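PDB 2O3I: hypothetical protein from Chromobacterium violaceum, which is of unknown function but pairs the N- and C-terminal domains of the S-Me-THD-like family, also known as DUF917. Local coordinates for residues M28-H33 with G110-V115; D42-D47 with V77-G82; E300-W305 with A378-L383; T315-I320 with G384-V389. The protein carries 2 engineered substitutions. All coordinates share one frame; numbering follows the deposited sequence.

Interaction 1 of 4, residues M28-H33 with G110-V115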
loop_
_atom_site.group_PDB
_atom_site.type_symbol
_atom_site.label_atom_id
_atom_site.label_comp_id
_atom_site.label_asym_id
_atom_site.label_seq_id
_atom_site.Cartn_x
_atom_site.Cartn_y
_atom_site.Cartn_z
HETATM N N MSE A 28 20.842 -18.549 -3.778
HETATM C CA MSE A 28 21.711 -19.167 -2.794
HETATM C C MSE A 28 22.679 -18.082 -2.341
HETATM O O MSE A 28 23.177 -18.096 -1.216
HETATM C CB MSE A 28 22.477 -20.331 -3.423
HETATM C CG MSE A 28 21.614 -21.539 -3.730
HETATM SE SE MSE A 28 22.528 -22.832 -4.840
HETATM C CE MSE A 28 23.656 -23.669 -3.518
ATOM N N ILE A 29 22.925 -17.129 -3.231
ATOM C CA ILE A 29 23.825 -16.026 -2.942
ATOM C C ILE A 29 23.380 -15.276 -1.692
ATOM O O ILE A 29 24.158 -15.097 -0.756
ATOM C CB ILE A 29 23.876 -15.058 -4.128
ATOM C CG1 ILE A 29 24.239 -15.840 -5.400
ATOM C CG2 ILE A 29 24.876 -13.941 -3.837
ATOM C CD1 ILE A 29 24.185 -15.037 -6.693
ATOM N N SER A 30 22.122 -14.846 -1.673
ATOM C CA SER A 30 21.601 -14.120 -0.524
ATOM C C SER A 30 21.417 -15.062 0.664
ATOM O O SER A 30 21.499 -14.641 1.808
ATOM C CB SER A 30 20.272 -13.432 -0.868
ATOM O OG SER A 30 19.207 -14.358 -0.985
ATOM N N ALA A 31 21.167 -16.340 0.392
ATOM C CA ALA A 31 20.995 -17.309 1.468
ATOM C C ALA A 31 22.336 -17.524 2.168
ATOM O O ALA A 31 22.392 -17.630 3.392
ATOM C CB ALA A 31 20.472 -18.631 0.921
ATOM N N ARG A 32 23.410 -17.580 1.382
ATOM C CA ARG A 32 24.757 -17.773 1.915
ATOM C C ARG A 32 25.224 -16.536 2.665
ATOM O O ARG A 32 25.914 -16.638 3.677
ATOM C CB ARG A 32 25.738 -18.122 0.783
ATOM C CG ARG A 32 25.693 -19.604 0.372
ATOM C CD ARG A 32 26.455 -19.898 -0.917
ATOM N NE ARG A 32 26.417 -21.320 -1.263
ATOM C CZ ARG A 32 26.698 -21.813 -2.469
ATOM N NH1 ARG A 32 27.042 -21.000 -3.457
ATOM N NH2 ARG A 32 26.618 -23.119 -2.697
ATOM N N HIS A 33 24.842 -15.368 2.169
ATOM C CA HIS A 33 25.205 -14.119 2.816
ATOM C C HIS A 33 24.662 -14.084 4.238
ATOM O O HIS A 33 25.336 -13.618 5.161
ATOM C CB HIS A 33 24.637 -12.937 2.034
ATOM C CG HIS A 33 25.441 -12.566 0.829
ATOM N ND1 HIS A 33 24.944 -11.767 -0.179
ATOM C CD2 HIS A 33 26.711 -12.875 0.475
ATOM C CE1 HIS A 33 25.872 -11.604 -1.105
ATOM N NE2 HIS A 33 26.954 -12.265 -0.733
ATOM N N GLY A 110 12.787 -23.162 -0.834
ATOM C CA GLY A 110 13.746 -22.401 -1.612
ATOM C C GLY A 110 14.939 -22.032 -0.765
ATOM O O GLY A 110 14.869 -22.076 0.461
ATOM N N ALA A 111 16.030 -21.651 -1.412
ATOM C CA ALA A 111 17.257 -21.291 -0.708
ATOM C C ALA A 111 17.088 -20.322 0.458
ATOM O O ALA A 111 17.689 -20.525 1.511
ATOM C CB ALA A 111 18.281 -20.739 -1.693
ATOM N N LEU A 112 16.278 -19.283 0.282
ATOM C CA LEU A 112 16.067 -18.281 1.331
ATOM C C LEU A 112 15.062 -18.673 2.405
ATOM O O LEU A 112 15.294 -18.462 3.601
ATOM C CB LEU A 112 15.578 -16.972 0.725
ATOM C CG LEU A 112 16.551 -15.839 0.434
ATOM C CD1 LEU A 112 15.710 -14.634 0.014
ATOM C CD2 LEU A 112 17.406 -15.506 1.669
ATOM N N GLY A 113 13.937 -19.211 1.948
ATOM C CA GLY A 113 12.854 -19.613 2.822
ATOM C C GLY A 113 13.190 -20.286 4.132
ATOM O O GLY A 113 12.855 -19.769 5.201
ATOM N N PHE A 114 13.838 -21.441 4.060
ATOM C CA PHE A 114 14.171 -22.161 5.270
ATOM C C PHE A 114 15.233 -21.420 6.085
ATOM O O PHE A 114 15.152 -21.373 7.311
ATOM C CB PHE A 114 14.617 -23.591 4.922
ATOM C CG PHE A 114 13.521 -24.443 4.327
ATOM C CD1 PHE A 114 12.355 -24.705 5.041
ATOM C CD2 PHE A 114 13.649 -24.980 3.048
ATOM C CE1 PHE A 114 11.326 -25.492 4.488
ATOM C CE2 PHE A 114 12.631 -25.768 2.482
ATOM C CZ PHE A 114 11.469 -26.022 3.206
ATOM N N VAL A 115 16.205 -20.822 5.403
ATOM C CA VAL A 115 17.279 -20.086 6.066
ATOM C C VAL A 115 16.718 -18.940 6.909
ATOM O O VAL A 115 17.000 -18.846 8.105
ATOM C CB VAL A 115 18.287 -19.528 5.021
ATOM C CG1 VAL A 115 19.388 -18.723 5.709
ATOM C CG2 VAL A 115 18.901 -20.681 4.235
#

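Interaction 2 of 4, residues D42-D47 with V77-G82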
loop_
_atom_site.group_PDB
_atom_site.type_symbol
_atom_site.label_atom_id
_atom_site.label_comp_id
_atom_site.label_asym_id
_atom_site.label_seq_id
_atom_site.Cartn_x
_atom_site.Cartn_y
_atom_site.Cartn_z
ATOM N N ASP A 42 26.234 -11.876 20.164
ATOM C CA ASP A 42 25.347 -10.799 20.570
ATOM C C ASP A 42 24.017 -10.921 19.831
ATOM O O ASP A 42 22.961 -10.996 20.453
ATOM C CB ASP A 42 25.975 -9.440 20.256
ATOM C CG ASP A 42 25.197 -8.291 20.864
ATOM O OD1 ASP A 42 25.070 -7.240 20.205
ATOM O OD2 ASP A 42 24.720 -8.435 22.009
ATOM N N TYR A 43 24.077 -10.955 18.502
ATOM C CA TYR A 43 22.869 -11.049 17.685
ATOM C C TYR A 43 22.106 -12.375 17.859
ATOM O O TYR A 43 20.915 -12.358 18.157
ATOM C CB TYR A 43 23.215 -10.810 16.212
ATOM C CG TYR A 43 22.014 -10.555 15.315
ATOM C CD1 TYR A 43 21.260 -11.615 14.794
ATOM C CD2 TYR A 43 21.636 -9.249 14.977
ATOM C CE1 TYR A 43 20.167 -11.378 13.953
ATOM C CE2 TYR A 43 20.541 -9.003 14.143
ATOM C CZ TYR A 43 19.817 -10.070 13.633
ATOM O OH TYR A 43 18.758 -9.832 12.794
ATOM N N TYR A 44 22.781 -13.510 17.683
ATOM C CA TYR A 44 22.127 -14.811 17.840
ATOM C C TYR A 44 22.454 -15.435 19.195
ATOM O O TYR A 44 23.565 -15.915 19.416
ATOM C CB TYR A 44 22.552 -15.773 16.726
ATOM C CG TYR A 44 22.122 -15.349 15.340
ATOM C CD1 TYR A 44 23.048 -14.828 14.431
ATOM C CD2 TYR A 44 20.786 -15.464 14.935
ATOM C CE1 TYR A 44 22.657 -14.433 13.148
ATOM C CE2 TYR A 44 20.384 -15.070 13.657
ATOM C CZ TYR A 44 21.329 -14.554 12.772
ATOM O OH TYR A 44 20.945 -14.132 11.525
ATOM N N PRO A 45 21.483 -15.448 20.120
ATOM C CA PRO A 45 21.738 -16.028 21.443
ATOM C C PRO A 45 21.966 -17.539 21.414
ATOM O O PRO A 45 22.368 -18.131 22.410
ATOM C CB PRO A 45 20.496 -15.627 22.238
ATOM C CG PRO A 45 19.421 -15.661 21.188
ATOM C CD PRO A 45 20.084 -14.996 20.002
ATOM N N THR A 46 21.717 -18.166 20.271
ATOM C CA THR A 46 21.926 -19.599 20.173
ATOM C C THR A 46 22.456 -20.025 18.807
ATOM O O THR A 46 22.219 -19.372 17.789
ATOM C CB THR A 46 20.635 -20.383 20.536
ATOM O OG1 THR A 46 20.923 -21.781 20.543
ATOM C CG2 THR A 46 19.523 -20.104 19.548
ATOM N N ASP A 47 23.180 -21.138 18.825
ATOM C CA ASP A 47 23.843 -21.726 17.666
ATOM C C ASP A 47 23.021 -22.861 17.055
ATOM O O ASP A 47 23.295 -23.319 15.947
ATOM C CB ASP A 47 25.197 -22.273 18.140
ATOM C CG ASP A 47 26.262 -22.198 17.083
ATOM O OD1 ASP A 47 26.347 -21.149 16.407
ATOM O OD2 ASP A 47 27.030 -23.178 16.939
ATOM N N VAL A 77 21.802 -8.008 2.081
ATOM C CA VAL A 77 21.537 -8.235 3.491
ATOM C C VAL A 77 22.543 -9.187 4.135
ATOM O O VAL A 77 22.979 -10.153 3.515
ATOM C CB VAL A 77 20.117 -8.792 3.680
ATOM C CG1 VAL A 77 19.831 -8.999 5.147
ATOM C CG2 VAL A 77 19.109 -7.828 3.079
ATOM N N GLN A 78 22.908 -8.886 5.379
ATOM C CA GLN A 78 23.848 -9.688 6.156
ATOM C C GLN A 78 23.122 -10.344 7.331
ATOM O O GLN A 78 23.409 -11.482 7.693
ATOM C CB GLN A 78 24.981 -8.815 6.698
ATOM C CG GLN A 78 25.974 -8.317 5.666
ATOM C CD GLN A 78 26.752 -9.444 5.020
ATOM O OE1 GLN A 78 26.292 -10.059 4.056
ATOM N NE2 GLN A 78 27.935 -9.732 5.559
ATOM N N TRP A 79 22.193 -9.606 7.935
ATOM C CA TRP A 79 21.401 -10.111 9.057
ATOM C C TRP A 79 19.922 -9.923 8.706
ATOM O O TRP A 79 19.557 -8.955 8.050
ATOM C CB TRP A 79 21.746 -9.356 10.346
ATOM C CG TRP A 79 23.226 -9.162 10.538
ATOM C CD1 TRP A 79 24.019 -8.229 9.929
ATOM C CD2 TRP A 79 24.094 -9.948 11.359
ATOM N NE1 TRP A 79 25.325 -8.385 10.318
ATOM C CE2 TRP A 79 25.402 -9.433 11.196
ATOM C CE3 TRP A 79 23.896 -11.037 12.216
ATOM C CZ2 TRP A 79 26.507 -9.969 11.858
ATOM C CZ3 TRP A 79 24.994 -11.572 12.875
ATOM C CH2 TRP A 79 26.285 -11.037 12.691
ATOM N N PRO A 80 19.056 -10.853 9.129
ATOM C CA PRO A 80 17.627 -10.741 8.822
ATOM C C PRO A 80 16.840 -9.816 9.748
ATOM O O PRO A 80 15.869 -10.238 10.376
ATOM C CB PRO A 80 17.157 -12.184 8.924
ATOM C CG PRO A 80 17.963 -12.688 10.075
ATOM C CD PRO A 80 19.351 -12.132 9.799
ATOM N N ASN A 81 17.252 -8.555 9.830
ATOM C CA ASN A 81 16.565 -7.603 10.695
ATOM C C ASN A 81 15.085 -7.457 10.355
ATOM O O ASN A 81 14.237 -7.448 11.248
ATOM C CB ASN A 81 17.246 -6.230 10.640
ATOM C CG ASN A 81 18.559 -6.199 11.398
ATOM O OD1 ASN A 81 18.952 -7.189 12.018
ATOM N ND2 ASN A 81 19.243 -5.058 11.358
ATOM N N GLY A 82 14.774 -7.346 9.068
ATOM C CA GLY A 82 13.386 -7.203 8.657
ATOM C C GLY A 82 12.489 -8.333 9.138
ATOM O O GLY A 82 11.500 -8.081 9.828
HETATM O O HOH W 1 23.001 -13.639 9.660
#

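Interaction 3 of 4, residues E300-W305 with A378-L383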
loop_
_atom_site.group_PDB
_atom_site.type_symbol
_atom_site.label_atom_id
_atom_site.label_comp_id
_atom_site.label_asym_id
_atom_site.label_seq_id
_atom_site.Cartn_x
_atom_site.Cartn_y
_atom_site.Cartn_z
ATOM N N GLU A 300 10.164 -18.153 -10.509
ATOM C CA GLU A 300 10.105 -19.599 -10.515
ATOM C C GLU A 300 9.921 -20.058 -11.951
ATOM O O GLU A 300 9.343 -19.347 -12.767
ATOM C CB GLU A 300 8.908 -20.090 -9.692
ATOM C CG GLU A 300 9.011 -19.917 -8.179
ATOM C CD GLU A 300 9.062 -18.469 -7.722
ATOM O OE1 GLU A 300 8.239 -17.652 -8.192
ATOM O OE2 GLU A 300 9.924 -18.152 -6.872
ATOM N N SER A 301 10.419 -21.246 -12.261
ATOM C CA SER A 301 10.240 -21.793 -13.591
ATOM C C SER A 301 8.820 -22.354 -13.598
ATOM O O SER A 301 8.421 -23.049 -12.667
ATOM C CB SER A 301 11.267 -22.891 -13.852
ATOM O OG SER A 301 12.570 -22.337 -13.872
ATOM N N LEU A 302 8.061 -22.048 -14.644
ATOM C CA LEU A 302 6.675 -22.485 -14.731
ATOM C C LEU A 302 6.351 -23.390 -15.921
ATOM O O LEU A 302 5.419 -24.193 -15.862
ATOM C CB LEU A 302 5.772 -21.250 -14.753
ATOM C CG LEU A 302 5.923 -20.350 -13.522
ATOM C CD1 LEU A 302 5.294 -18.992 -13.790
ATOM C CD2 LEU A 302 5.279 -21.021 -12.311
ATOM N N LEU A 303 7.108 -23.250 -17.001
ATOM C CA LEU A 303 6.899 -24.070 -18.183
ATOM C C LEU A 303 8.212 -24.429 -18.866
ATOM O O LEU A 303 9.205 -23.706 -18.757
ATOM C CB LEU A 303 6.018 -23.346 -19.199
ATOM C CG LEU A 303 4.633 -22.847 -18.797
ATOM C CD1 LEU A 303 4.742 -21.477 -18.144
ATOM C CD2 LEU A 303 3.767 -22.762 -20.047
ATOM N N ALA A 304 8.197 -25.555 -19.570
ATOM C CA ALA A 304 9.349 -26.033 -20.321
ATOM C C ALA A 304 8.829 -26.400 -21.710
ATOM O O ALA A 304 7.937 -27.243 -21.848
ATOM C CB ALA A 304 9.968 -27.252 -19.638
ATOM N N TRP A 305 9.382 -25.755 -22.732
ATOM C CA TRP A 305 8.958 -25.994 -24.106
ATOM C C TRP A 305 10.027 -26.582 -25.009
ATOM O O TRP A 305 11.166 -26.117 -25.027
ATOM C CB TRP A 305 8.479 -24.695 -24.765
ATOM C CG TRP A 305 7.108 -24.222 -24.382
ATOM C CD1 TRP A 305 6.790 -23.286 -23.435
ATOM C CD2 TRP A 305 5.870 -24.632 -24.974
ATOM N NE1 TRP A 305 5.429 -23.087 -23.405
ATOM C CE2 TRP A 305 4.840 -23.901 -24.339
ATOM C CE3 TRP A 305 5.528 -25.546 -25.982
ATOM C CZ2 TRP A 305 3.491 -24.057 -24.679
ATOM C CZ3 TRP A 305 4.188 -25.700 -26.320
ATOM C CH2 TRP A 305 3.187 -24.959 -25.670
ATOM N N ALA A 378 -2.031 -19.152 -17.325
ATOM C CA ALA A 378 -2.856 -18.538 -18.360
ATOM C C ALA A 378 -2.252 -17.191 -18.750
ATOM O O ALA A 378 -2.204 -16.830 -19.925
ATOM C CB ALA A 378 -4.282 -18.348 -17.850
ATOM N N GLN A 379 -1.787 -16.452 -17.750
ATOM C CA GLN A 379 -1.180 -15.151 -17.986
ATOM C C GLN A 379 0.081 -15.323 -18.825
ATOM O O GLN A 379 0.484 -14.413 -19.543
ATOM C CB GLN A 379 -0.832 -14.489 -16.653
ATOM C CG GLN A 379 -2.029 -14.283 -15.739
ATOM C CD GLN A 379 -1.621 -13.923 -14.317
ATOM O OE1 GLN A 379 -2.472 -13.635 -13.467
ATOM N NE2 GLN A 379 -0.314 -13.947 -14.050
ATOM N N LEU A 380 0.703 -16.495 -18.726
ATOM C CA LEU A 380 1.907 -16.780 -19.495
ATOM C C LEU A 380 1.590 -17.481 -20.813
ATOM O O LEU A 380 2.463 -18.105 -21.424
ATOM C CB LEU A 380 2.885 -17.631 -18.681
ATOM C CG LEU A 380 3.745 -16.903 -17.646
ATOM C CD1 LEU A 380 2.918 -16.542 -16.420
ATOM C CD2 LEU A 380 4.904 -17.806 -17.257
ATOM N N GLY A 381 0.335 -17.397 -21.242
ATOM C CA GLY A 381 -0.047 -17.997 -22.508
ATOM C C GLY A 381 -0.469 -19.458 -22.569
ATOM O O GLY A 381 -0.966 -19.895 -23.609
ATOM N N TYR A 382 -0.268 -20.230 -21.504
ATOM C CA TYR A 382 -0.686 -21.631 -21.541
ATOM C C TYR A 382 -2.074 -21.772 -20.950
ATOM O O TYR A 382 -2.281 -21.514 -19.769
ATOM C CB TYR A 382 0.279 -22.540 -20.773
ATOM C CG TYR A 382 -0.158 -23.992 -20.781
ATOM C CD1 TYR A 382 -0.823 -24.558 -19.688
ATOM C CD2 TYR A 382 0.042 -24.786 -21.908
ATOM C CE1 TYR A 382 -1.278 -25.884 -19.729
ATOM C CE2 TYR A 382 -0.404 -26.099 -21.960
ATOM C CZ TYR A 382 -1.062 -26.646 -20.874
ATOM O OH TYR A 382 -1.493 -27.950 -20.943
ATOM N N LEU A 383 -3.024 -22.191 -21.777
ATOM C CA LEU A 383 -4.391 -22.351 -21.318
ATOM C C LEU A 383 -4.885 -23.792 -21.437
ATOM O O LEU A 383 -6.087 -24.045 -21.459
ATOM C CB LEU A 383 -5.313 -21.394 -22.084
ATOM C CG LEU A 383 -5.079 -19.895 -21.841
ATOM C CD1 LEU A 383 -3.863 -19.421 -22.616
ATOM C CD2 LEU A 383 -6.304 -19.108 -22.270
#

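Interaction 4 of 4, residues T315-I320 with G384-V389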
loop_
_atom_site.group_PDB
_atom_site.type_symbol
_atom_site.label_atom_id
_atom_site.label_comp_id
_atom_site.label_asym_id
_atom_site.label_seq_id
_atom_site.Cartn_x
_atom_site.Cartn_y
_atom_site.Cartn_z
ATOM N N THR A 315 4.648 -28.492 -16.797
ATOM C CA THR A 315 3.964 -27.289 -16.370
ATOM C C THR A 315 3.746 -27.345 -14.869
ATOM O O THR A 315 3.619 -28.427 -14.298
ATOM C CB THR A 315 2.598 -27.189 -17.083
ATOM O OG1 THR A 315 2.812 -26.979 -18.482
ATOM C CG2 THR A 315 1.772 -26.063 -16.528
ATOM N N ALA A 316 3.729 -26.177 -14.235
ATOM C CA ALA A 316 3.481 -26.098 -12.803
ATOM C C ALA A 316 2.061 -26.627 -12.647
ATOM O O ALA A 316 1.275 -26.564 -13.591
ATOM C CB ALA A 316 3.563 -24.651 -12.333
ATOM N N PRO A 317 1.692 -27.117 -11.454
ATOM C CA PRO A 317 2.446 -27.236 -10.201
ATOM C C PRO A 317 3.720 -28.073 -10.209
ATOM O O PRO A 317 4.521 -27.976 -9.288
ATOM C CB PRO A 317 1.403 -27.782 -9.230
ATOM C CG PRO A 317 0.556 -28.650 -10.113
ATOM C CD PRO A 317 0.367 -27.754 -11.323
ATOM N N ASP A 318 3.916 -28.901 -11.226
ATOM C CA ASP A 318 5.133 -29.702 -11.272
ATOM C C ASP A 318 6.347 -28.782 -11.248
ATOM O O ASP A 318 6.382 -27.761 -11.940
ATOM C CB ASP A 318 5.192 -30.575 -12.533
ATOM C CG ASP A 318 4.174 -31.700 -12.522
ATOM O OD1 ASP A 318 3.694 -32.075 -11.430
ATOM O OD2 ASP A 318 3.870 -32.226 -13.612
ATOM N N ALA A 319 7.340 -29.145 -10.446
ATOM C CA ALA A 319 8.553 -28.351 -10.351
ATOM C C ALA A 319 9.438 -28.615 -11.565
ATOM O O ALA A 319 9.436 -29.710 -12.129
ATOM C CB ALA A 319 9.307 -28.691 -9.074
ATOM N N ILE A 320 10.194 -27.596 -11.953
ATOM C CA ILE A 320 11.106 -27.672 -13.080
ATOM C C ILE A 320 12.421 -27.194 -12.508
ATOM O O ILE A 320 12.511 -26.068 -12.014
ATOM C CB ILE A 320 10.631 -26.748 -14.221
ATOM C CG1 ILE A 320 9.337 -27.313 -14.811
ATOM C CG2 ILE A 320 11.705 -26.621 -15.289
ATOM C CD1 ILE A 320 8.554 -26.330 -15.669
ATOM N N GLY A 384 -3.948 -24.730 -21.503
ATOM C CA GLY A 384 -4.308 -26.135 -21.594
ATOM C C GLY A 384 -4.553 -26.726 -20.213
ATOM O O GLY A 384 -4.607 -25.994 -19.232
ATOM N N PRO A 385 -4.704 -28.049 -20.097
ATOM C CA PRO A 385 -4.941 -28.616 -18.770
ATOM C C PRO A 385 -3.633 -28.958 -18.074
ATOM O O PRO A 385 -2.570 -28.896 -18.682
ATOM C CB PRO A 385 -5.756 -29.859 -19.087
ATOM C CG PRO A 385 -5.068 -30.356 -20.334
ATOM C CD PRO A 385 -4.878 -29.074 -21.144
ATOM N N TYR A 386 -3.714 -29.309 -16.796
ATOM C CA TYR A 386 -2.528 -29.698 -16.049
ATOM C C TYR A 386 -2.246 -31.134 -16.476
ATOM O O TYR A 386 -3.147 -31.972 -16.458
ATOM C CB TYR A 386 -2.807 -29.639 -14.541
ATOM C CG TYR A 386 -1.789 -30.349 -13.659
ATOM C CD1 TYR A 386 -2.208 -31.114 -12.567
ATOM C CD2 TYR A 386 -0.415 -30.237 -13.895
ATOM C CE1 TYR A 386 -1.286 -31.751 -11.724
ATOM C CE2 TYR A 386 0.513 -30.868 -13.057
ATOM C CZ TYR A 386 0.066 -31.623 -11.974
ATOM O OH TYR A 386 0.965 -32.243 -11.143
ATOM N N ALA A 387 -1.009 -31.410 -16.876
ATOM C CA ALA A 387 -0.623 -32.750 -17.305
ATOM C C ALA A 387 0.508 -33.291 -16.433
ATOM O O ALA A 387 1.684 -33.123 -16.750
ATOM C CB ALA A 387 -0.191 -32.723 -18.760
ATOM N N PRO A 388 0.162 -33.963 -15.327
ATOM C CA PRO A 388 1.159 -34.524 -14.409
ATOM C C PRO A 388 2.244 -35.342 -15.101
ATOM O O PRO A 388 1.952 -36.280 -15.847
ATOM C CB PRO A 388 0.323 -35.392 -13.472
ATOM C CG PRO A 388 -1.010 -34.717 -13.471
ATOM C CD PRO A 388 -1.198 -34.367 -14.930
ATOM N N VAL A 389 3.496 -34.987 -14.847
ATOM C CA VAL A 389 4.605 -35.720 -15.429
ATOM C C VAL A 389 4.583 -37.146 -14.882
ATOM O O VAL A 389 5.100 -38.072 -15.513
ATOM C CB VAL A 389 5.955 -35.049 -15.100
ATOM C CG1 VAL A 389 6.087 -33.752 -15.888
ATOM C CG2 VAL A 389 6.053 -34.774 -13.603
HETATM O O HOH W 2 3.554 -31.082 -16.153
#

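Interaction 1 of 4, residues M28-H33 with G110-V115
Ala31 points toward helix 111-124, and its methyl is at the middle of the contact. CB of Ala31 sits 3.4 Å from the carbonyl O of Ala111 and touches the Ala111 methyl too, CB to CB at 4.0 Å. Small residues on both helices let the backbones come near: the short axes approach to 8.7 Å and run 25° from parallel, with the CA atoms of Ala31 and Leu112 5.0 Å apart.

From CB outward, Leu112 turns at chi1 -97°, away from the usual staggered positions, which brings CG to 3.4 Å from Ser30 OG. Both branches of the fork, CD1 and CD2, stay close to the same oxygen; CD2 reaches on to Ala31 CA at 4.0 Å. Further along, Val115 lays CG2 beside the Ala31 methyl. At the other end, Met28, a selenomethionine, meets Ala111 CB with its CG, and the Met28 side chain also packs on Leu14 and Cys18 of helix 10-19.

Between the two segments the chemistry is almost wholly apolar. Ser30 OG, the one side-chain polar atom in the interface, is hydrogen-bonded to a residue flanking the segments, so Leu112 meets it by packing alone, and close van der Waals fit joins the two helices of this buried N-terminal-domain contact.

Interaction 2 of 4, residues D42-D47 with V77-G82
Tyr43 and Tyr44 close on Trp79, Pro80 and Asn81 as an aromatic cluster with one direct hydrogen bond. The tight part lies deep, where the buried Tyr44 and Pro80 reach toward each other tip to tip, Tyr44 OH to Pro80 CD at 3.1 Å. A water bridges from Tyr44 OH (2.8 Å) to the carbonyl O of Gln78 (2.9 Å), accepting from the first and donating to the second. Tyr44 touches Trp79 only rim to rim, CE1 to CZ3 at 3.7 Å.

The looser side is that of Trp79, Tyr43 and Asn81, all partly exposed. Tyr43, its CG anti to the backbone N (chi1 -166°), takes Trp79 CE3 over one face, 3.7 Å from CG; the two rings meet obliquely, planes 44° apart. At the rim of the same tyrosine, OH donates to Asn81 OD1 at 2.8 Å in the carbonyl plane, the ring and amide planes being nearly coplanar (18°).

Pro80, centre of an inverse gamma turn, is the N-cap of helix 81-96; the loop before strand 49-52 packs against that start. Helix 111-124 is also in contact: its Leu119 packs on Tyr44 and Pro80, and its Lys123 makes a cation-pi contact with Tyr43. Leu34 of helix 28-35 also touches Pro80.

Interaction 3 of 4, residues E300-W305 with A378-L383
Trp305 and Tyr382 bring their rings together only at long range, Trp305 CZ2 to Tyr382 CD2 at 4.5 Å, and obliquely, so this is a glancing touch between two partly exposed aromatics. Leu303 CD2 also lies oblique to the tyrosine ring, 3.6 Å from Tyr382 CB. With CG anti to the backbone N (chi1 179°), Tyr382 places that atom 4.2 Å from the same Leu303 CD2. The tyrosine hydroxyl, at the far end, is hydrogen-bonded to the carbonyl O of Pro385, just beyond the segment.

The rest of the contact is between leucines. Leu380 points at the strand and offers one methyl, CD2, to two partners: Leu302 CD1 at 3.7 Å and Leu303 CD1 at 3.8 Å. The Leu302 and Leu380 side chains cross at about a right angle. Leu303 thus divides its branches, CD1 going to Leu380 and CD2 to Tyr382. Both strand leucines can point to the same side because Leu302 and Leu303 together face Leu296 in a classic beta bulge. The other partner is shaped by the end of its helix: Gly381, at positive phi, is the C-prime residue of a Schellman motif, with Gly381 N bonded to Ala378 O at 2.9 Å and Tyr382 N to Leu377 O.

All the cross-segment contacts are apolar. They set strand 301-306, which lies between strands 292-297 and 314-315 of the antiparallel sheet, against the C-terminal end of helix 367-379, where Leu377 also packs on Leu302 and Leu303; Pro312 touches both Trp305 and Tyr382.

Interaction 4 of 4, residues T315-I320 with G384-V389
Asp318 is gripped by two donors from the C-terminal tail, one on each carboxylate oxygen. Tyr386 OH donates to OD1 of Asp318 at 2.7 Å, arriving from above the carboxylate plane, 44° out of it. The backbone N of Val389 donates to OD2 of Asp318 at 3.0 Å, on the syn side, 27° out of the carboxylate plane, with an N-H...O angle of 160°. Ala360 N also bonds to OD1, so the buried carboxylate collects several donors, which would be expected to keep it ionised.

A water extends this network. It accepts from Thr315 N at 2.9 Å and lies within donating distance of Asp318 OD2 and of Ala387 O, 2.8 Å from each, though with atoms elsewhere counted it has more acceptors than protons to give.

Packing surrounds the polar core. Pro317, preceded by a cis peptide bond, lies over one face of the Tyr386 ring: its CD makes a CH-pi contact 3.8 Å from the ring centroid, and its CG reaches CZ at 3.5 Å. Pro388 lays its CG over the opposite face, so prolines sandwich the ring and fix its plane while the hydroxyl holds its tip. Val389 meets Asp318 tip to tip, with CG2 3.4 Å from OD2 beside the N-H hydrogen bond.

The 384-389 tail, which follows helix 367-379, thus comes back to the turn leading into strand 319-324. Leu370 of that helix packs on Tyr386 and Phe373 on Pro317, while Ala357 of strand 352-358 touches Val389.

How the interactions relate
The four contacts fall into two pairs on different parts of the chain. Interaction 2 is nested inside the loop closed by interaction 1; their centres are 14 Å apart and they touch where His33 CB meets Val77 O at 3.6 Å. Interactions 3 and 4 interleave along the chain, with centres 9 Å apart, and share one antiparallel sheet: Leu302 O and Ala316 N, 3.1 Å apart, probably form a hydrogen bond, and Ile320 CD1 packs on the Leu302-Leu303 backbone. Between the pairs there is no touch; nearest atoms of interactions 1 and 3 are about 8 Å apart, and the centres of interactions 2 and 4 lie 38 Å apart across the chain's centre.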